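Local coordinates for protein nucleoside-diphosphate-sugar epimerase (Pseudomonas aeruginosa, PDB 2X4G) that probably acts as an NAD-dependent nucleoside-diphosphate-sugar epimerase or a related oxidoreductase of the Rossmann-fold epimerase/dehydratase family, at residues Ser126-Pro131 with Gly212-Ile217; Leu143-Leu148 with Cys158-Asp163. All coordinates share one frame; numbering follows the deposited sequence.

Contact 1: residues Ser126-Pro131 with Gly212-Ile217; sequences SAYAMP and GQRNVI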
# COMPACT_ATOMS: atom_id res chain seq x y z
N SER A 126 -15.65 15.94 -8.17
CA SER A 126 -15.96 14.77 -7.39
C SER A 126 -16.71 15.13 -6.14
O SER A 126 -16.53 16.21 -5.58
CB SER A 126 -14.69 14.08 -6.97
OG SER A 126 -14.96 13.21 -5.90
N ALA A 127 -17.52 14.19 -5.68
CA ALA A 127 -18.37 14.39 -4.53
C ALA A 127 -17.56 14.27 -3.25
O ALA A 127 -18.05 14.57 -2.16
CB ALA A 127 -19.50 13.38 -4.52
N TYR A 128 -16.31 13.80 -3.40
CA TYR A 128 -15.38 13.68 -2.27
C TYR A 128 -14.76 15.03 -1.91
O TYR A 128 -14.16 15.17 -0.82
CB TYR A 128 -14.33 12.62 -2.55
CG TYR A 128 -14.89 11.21 -2.53
CD1 TYR A 128 -14.88 10.44 -1.37
CD2 TYR A 128 -15.44 10.65 -3.68
CE1 TYR A 128 -15.41 9.15 -1.37
CE2 TYR A 128 -15.96 9.35 -3.67
CZ TYR A 128 -15.95 8.62 -2.52
OH TYR A 128 -16.47 7.34 -2.53
N ALA A 129 -14.92 16.03 -2.78
CA ALA A 129 -14.61 17.42 -2.43
C ALA A 129 -15.58 17.98 -1.37
O ALA A 129 -15.34 19.04 -0.82
CB ALA A 129 -14.59 18.32 -3.67
N MET A 130 -16.67 17.26 -1.10
CA MET A 130 -17.66 17.72 -0.15
C MET A 130 -17.53 16.91 1.12
O MET A 130 -17.16 15.74 1.07
CB MET A 130 -19.07 17.54 -0.71
CG MET A 130 -19.26 18.01 -2.14
SD MET A 130 -21.00 17.79 -2.65
CE MET A 130 -21.21 16.00 -2.53
N PRO A 131 -17.81 17.54 2.28
CA PRO A 131 -17.91 16.80 3.52
C PRO A 131 -19.23 16.05 3.59
O PRO A 131 -20.12 16.28 2.76
CB PRO A 131 -17.83 17.88 4.59
CG PRO A 131 -18.41 19.08 3.94
CD PRO A 131 -17.99 18.99 2.50
N GLY A 212 -21.67 0.65 3.02
CA GLY A 212 -21.49 2.03 2.58
C GLY A 212 -22.60 2.54 1.68
O GLY A 212 -23.30 1.78 1.00
N GLN A 213 -22.76 3.86 1.67
CA GLN A 213 -23.80 4.49 0.88
C GLN A 213 -23.12 5.07 -0.34
O GLN A 213 -22.02 5.59 -0.24
CB GLN A 213 -24.46 5.61 1.68
CG GLN A 213 -24.86 5.22 3.09
CD GLN A 213 -25.79 6.24 3.70
OE1 GLN A 213 -26.94 5.91 4.07
NE2 GLN A 213 -25.33 7.49 3.77
N ARG A 214 -23.79 5.01 -1.49
CA ARG A 214 -23.20 5.48 -2.74
C ARG A 214 -24.26 5.90 -3.74
O ARG A 214 -25.32 5.31 -3.77
CB ARG A 214 -22.37 4.37 -3.34
CG ARG A 214 -21.45 4.84 -4.44
CD ARG A 214 -20.46 3.77 -4.85
NE ARG A 214 -19.47 3.52 -3.80
CZ ARG A 214 -18.42 4.31 -3.56
NH1 ARG A 214 -18.21 5.42 -4.27
NH2 ARG A 214 -17.59 3.98 -2.57
N ASN A 215 -23.95 6.91 -4.54
CA ASN A 215 -24.78 7.27 -5.70
C ASN A 215 -24.12 6.83 -6.99
O ASN A 215 -22.97 7.21 -7.27
CB ASN A 215 -25.07 8.76 -5.77
CG ASN A 215 -26.13 9.09 -6.84
OD1 ASN A 215 -25.79 9.44 -7.97
ND2 ASN A 215 -27.41 8.98 -6.48
N VAL A 216 -24.87 6.05 -7.75
CA VAL A 216 -24.43 5.49 -9.02
C VAL A 216 -25.20 6.17 -10.15
O VAL A 216 -26.39 6.45 -9.98
CB VAL A 216 -24.70 3.98 -9.03
CG1 VAL A 216 -24.66 3.41 -10.45
CG2 VAL A 216 -23.68 3.30 -8.17
N ILE A 217 -24.54 6.44 -11.27
CA ILE A 217 -25.17 7.11 -12.41
C ILE A 217 -24.77 6.46 -13.72
O ILE A 217 -23.64 6.01 -13.91
CB ILE A 217 -24.87 8.64 -12.49
CG1 ILE A 217 -25.82 9.30 -13.51
CG2 ILE A 217 -23.41 8.89 -12.82
CD1 ILE A 217 -25.43 10.64 -13.97
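Tyr128 and Arg214 reach across to each other and make this contact with one polar bond between the ends of two long side chains. NH1 of Arg214 donates to OH of Tyr128 at 3.1 Å, with an N-H...O angle of 144°. Tyr128 OH lies 22° out of the guanidinium plane, while NH1 lies at the edge of the phenol ring, near its plane. Arginine suits the strand because its chain is long enough to leave the sheet: CG is anti to the backbone N (chi1 -166°), and a bend at chi3 turns the guanidinium toward the tyrosine. Tyrosine suits the loop because its rigid phenol, with CG anti to the carbonyl carbon, carries a hydroxyl acceptor well away from the backbone.

The strand 213-218 belongs to the mixed sheet of the Rossmann-like fold, running parallel to 176-185 and antiparallel to 238-247, and the tyrosine sits in the loop that follows strand 121-124.

Hydrogen bonds within 126-131 shape that loop. Ser126 OG accepts from Tyr128 N at 2.9 Å, forming an ST turn, and Ser126 O accepts from Ala129 N at 3.2 Å in the short 3-10 segment 127-129. Serine suits this place because its short hydroxyl can reach the backbone two residues on.

Contact 2: residues Leu143-Leu148 with Cys158-Asp163; sequences LFYDSL and CKWALD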
# COMPACT_ATOMS: atom_id res chain seq x y z
N LEU A 143 -22.65 21.84 0.70
CA LEU A 143 -21.72 21.25 1.66
C LEU A 143 -20.30 21.62 1.30
O LEU A 143 -19.78 21.14 0.32
CB LEU A 143 -21.86 19.72 1.67
CG LEU A 143 -23.20 19.15 2.12
CD1 LEU A 143 -23.08 17.66 2.24
CD2 LEU A 143 -23.66 19.75 3.46
N PHE A 144 -19.67 22.47 2.09
CA PHE A 144 -18.29 22.85 1.87
C PHE A 144 -17.45 22.59 3.10
O PHE A 144 -17.93 22.67 4.22
CB PHE A 144 -18.20 24.34 1.56
CG PHE A 144 -18.73 24.72 0.21
CD1 PHE A 144 -20.01 25.20 0.08
CD2 PHE A 144 -17.93 24.65 -0.91
CE1 PHE A 144 -20.49 25.58 -1.15
CE2 PHE A 144 -18.40 25.03 -2.14
CZ PHE A 144 -19.68 25.49 -2.27
N TYR A 145 -16.18 22.29 2.88
CA TYR A 145 -15.19 22.36 3.94
C TYR A 145 -14.82 23.85 4.12
O TYR A 145 -14.42 24.49 3.16
CB TYR A 145 -13.94 21.58 3.53
CG TYR A 145 -14.03 20.07 3.65
CD1 TYR A 145 -14.13 19.28 2.52
CD2 TYR A 145 -13.96 19.45 4.90
CE1 TYR A 145 -14.19 17.89 2.62
CE2 TYR A 145 -14.02 18.07 5.02
CZ TYR A 145 -14.14 17.29 3.87
OH TYR A 145 -14.19 15.92 3.97
N ASP A 146 -14.94 24.39 5.32
CA ASP A 146 -14.58 25.81 5.53
C ASP A 146 -13.12 26.16 5.15
O ASP A 146 -12.80 27.31 4.83
CB ASP A 146 -14.83 26.24 6.99
CG ASP A 146 -16.32 26.43 7.31
OD1 ASP A 146 -17.10 26.69 6.35
OD2 ASP A 146 -16.71 26.31 8.50
N SER A 147 -12.25 25.15 5.20
CA SER A 147 -10.82 25.32 4.99
C SER A 147 -10.22 23.94 4.75
O SER A 147 -10.95 22.98 4.57
CB SER A 147 -10.22 25.94 6.24
OG SER A 147 -10.43 25.08 7.35
N LEU A 148 -8.89 23.84 4.76
CA LEU A 148 -8.21 22.58 4.49
C LEU A 148 -8.86 21.43 5.23
O LEU A 148 -8.95 21.48 6.46
CB LEU A 148 -6.75 22.65 4.94
CG LEU A 148 -5.78 23.26 3.94
CD1 LEU A 148 -4.49 23.67 4.68
CD2 LEU A 148 -5.52 22.25 2.83
N CYS A 158 -6.86 15.90 -2.46
CA CYS A 158 -6.70 16.18 -3.87
C CYS A 158 -8.04 16.60 -4.50
O CYS A 158 -8.13 17.59 -5.21
CB CYS A 158 -6.12 14.94 -4.55
SG CYS A 158 -6.25 15.04 -6.32
N LYS A 159 -9.08 15.85 -4.20
CA LYS A 159 -10.41 16.19 -4.72
C LYS A 159 -10.94 17.51 -4.16
O LYS A 159 -11.63 18.24 -4.86
CB LYS A 159 -11.39 15.03 -4.51
CG LYS A 159 -11.57 14.13 -5.76
CD LYS A 159 -10.25 13.65 -6.39
CE LYS A 159 -10.46 13.08 -7.80
NZ LYS A 159 -11.22 14.04 -8.69
N TRP A 160 -10.62 17.84 -2.93
CA TRP A 160 -11.00 19.13 -2.36
C TRP A 160 -10.26 20.26 -3.05
O TRP A 160 -10.83 21.30 -3.31
CB TRP A 160 -10.71 19.18 -0.85
CG TRP A 160 -10.74 20.56 -0.28
CD1 TRP A 160 -11.82 21.23 0.18
CD2 TRP A 160 -9.62 21.45 -0.11
NE1 TRP A 160 -11.47 22.48 0.62
CE2 TRP A 160 -10.12 22.64 0.45
CE3 TRP A 160 -8.25 21.35 -0.38
CZ2 TRP A 160 -9.29 23.73 0.76
CZ3 TRP A 160 -7.43 22.43 -0.09
CH2 TRP A 160 -7.95 23.60 0.49
N ALA A 161 -8.97 20.06 -3.31
CA ALA A 161 -8.15 21.10 -3.94
C ALA A 161 -8.65 21.47 -5.34
O ALA A 161 -8.88 22.63 -5.64
CB ALA A 161 -6.70 20.66 -4.00
N LEU A 162 -8.82 20.46 -6.19
CA LEU A 162 -9.30 20.67 -7.55
C LEU A 162 -10.65 21.39 -7.55
O LEU A 162 -10.93 22.23 -8.42
CB LEU A 162 -9.40 19.33 -8.28
CG LEU A 162 -8.06 18.60 -8.56
CD1 LEU A 162 -8.22 17.10 -8.91
CD2 LEU A 162 -7.28 19.35 -9.67
N ASP A 163 -11.48 21.07 -6.57
CA ASP A 163 -12.74 21.78 -6.40
C ASP A 163 -12.52 23.26 -6.04
O ASP A 163 -13.08 24.15 -6.68
CB ASP A 163 -13.61 21.11 -5.35
CG ASP A 163 -15.06 21.57 -5.41
OD1 ASP A 163 -15.44 22.47 -4.62
OD2 ASP A 163 -15.81 21.03 -6.25
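Leu148 and Trp160 bring their CA atoms to within 8.2 Å, the nearest backbone approach between the irregular segment 143-148 and the helical turns 158-163. The helix, 154-171, follows strand 121-124 in the Rossmann-like fold and carries a sequence that fits the YxxxK pattern of short-chain dehydrogenases/reductases, with Lys159 at the lysine position; in that family the lysine usually acts with the tyrosine, though no role is established here. The next residue, Trp160, points out to the loop.

Tryptophan suits the place because its broad indole can meet several loop residues at once. With CG anti to the backbone N (chi1 165°), the ring projects from the helix between Tyr145 and Leu148. At the five-membered ring, CD1 lies 3.8 Å from Tyr145 CD1; the two ring planes are 84° apart and meet obliquely. Tyr145 CB adds a contact to Trp160 NE1 at 3.9 Å.

Leucine contributes a branched apolar end to the six-membered ring. CA of Leu148 lies over one indole face, toward the rim, and CG and CD2 stay on that same side of the plane, out past CH2 and CZ3. Three residues on along the helix, Asp163 is salt-bridged through OD1 to both Arg167 and Arg238, and Arg238 also makes a cation-pi contact with Phe144. At the far end of the indole, Leu148 CD2 comes within 3.5 Å of Trp160 CZ3 and 3.6 Å of CH2.

The two contacts have centres about 14 Å apart, and contact 2 lies in sequence between the two segments of contact 1: 126-131, 143-148, 158-163, then 212-217. The long excursion between strand 121-124 and helix 154-171 supplies a segment to each. Contact 2 packs the later part of it against the helix, while contact 1 joins its beginning to strand 213-218 of the sheet. They meet directly where Ala129 and Ser126 pack on Lys159, Ala129 on Asp163, and Pro131 on Leu143. The loop thus touches both the helix and a strand of the mixed sheet of the Rossmann-like fold.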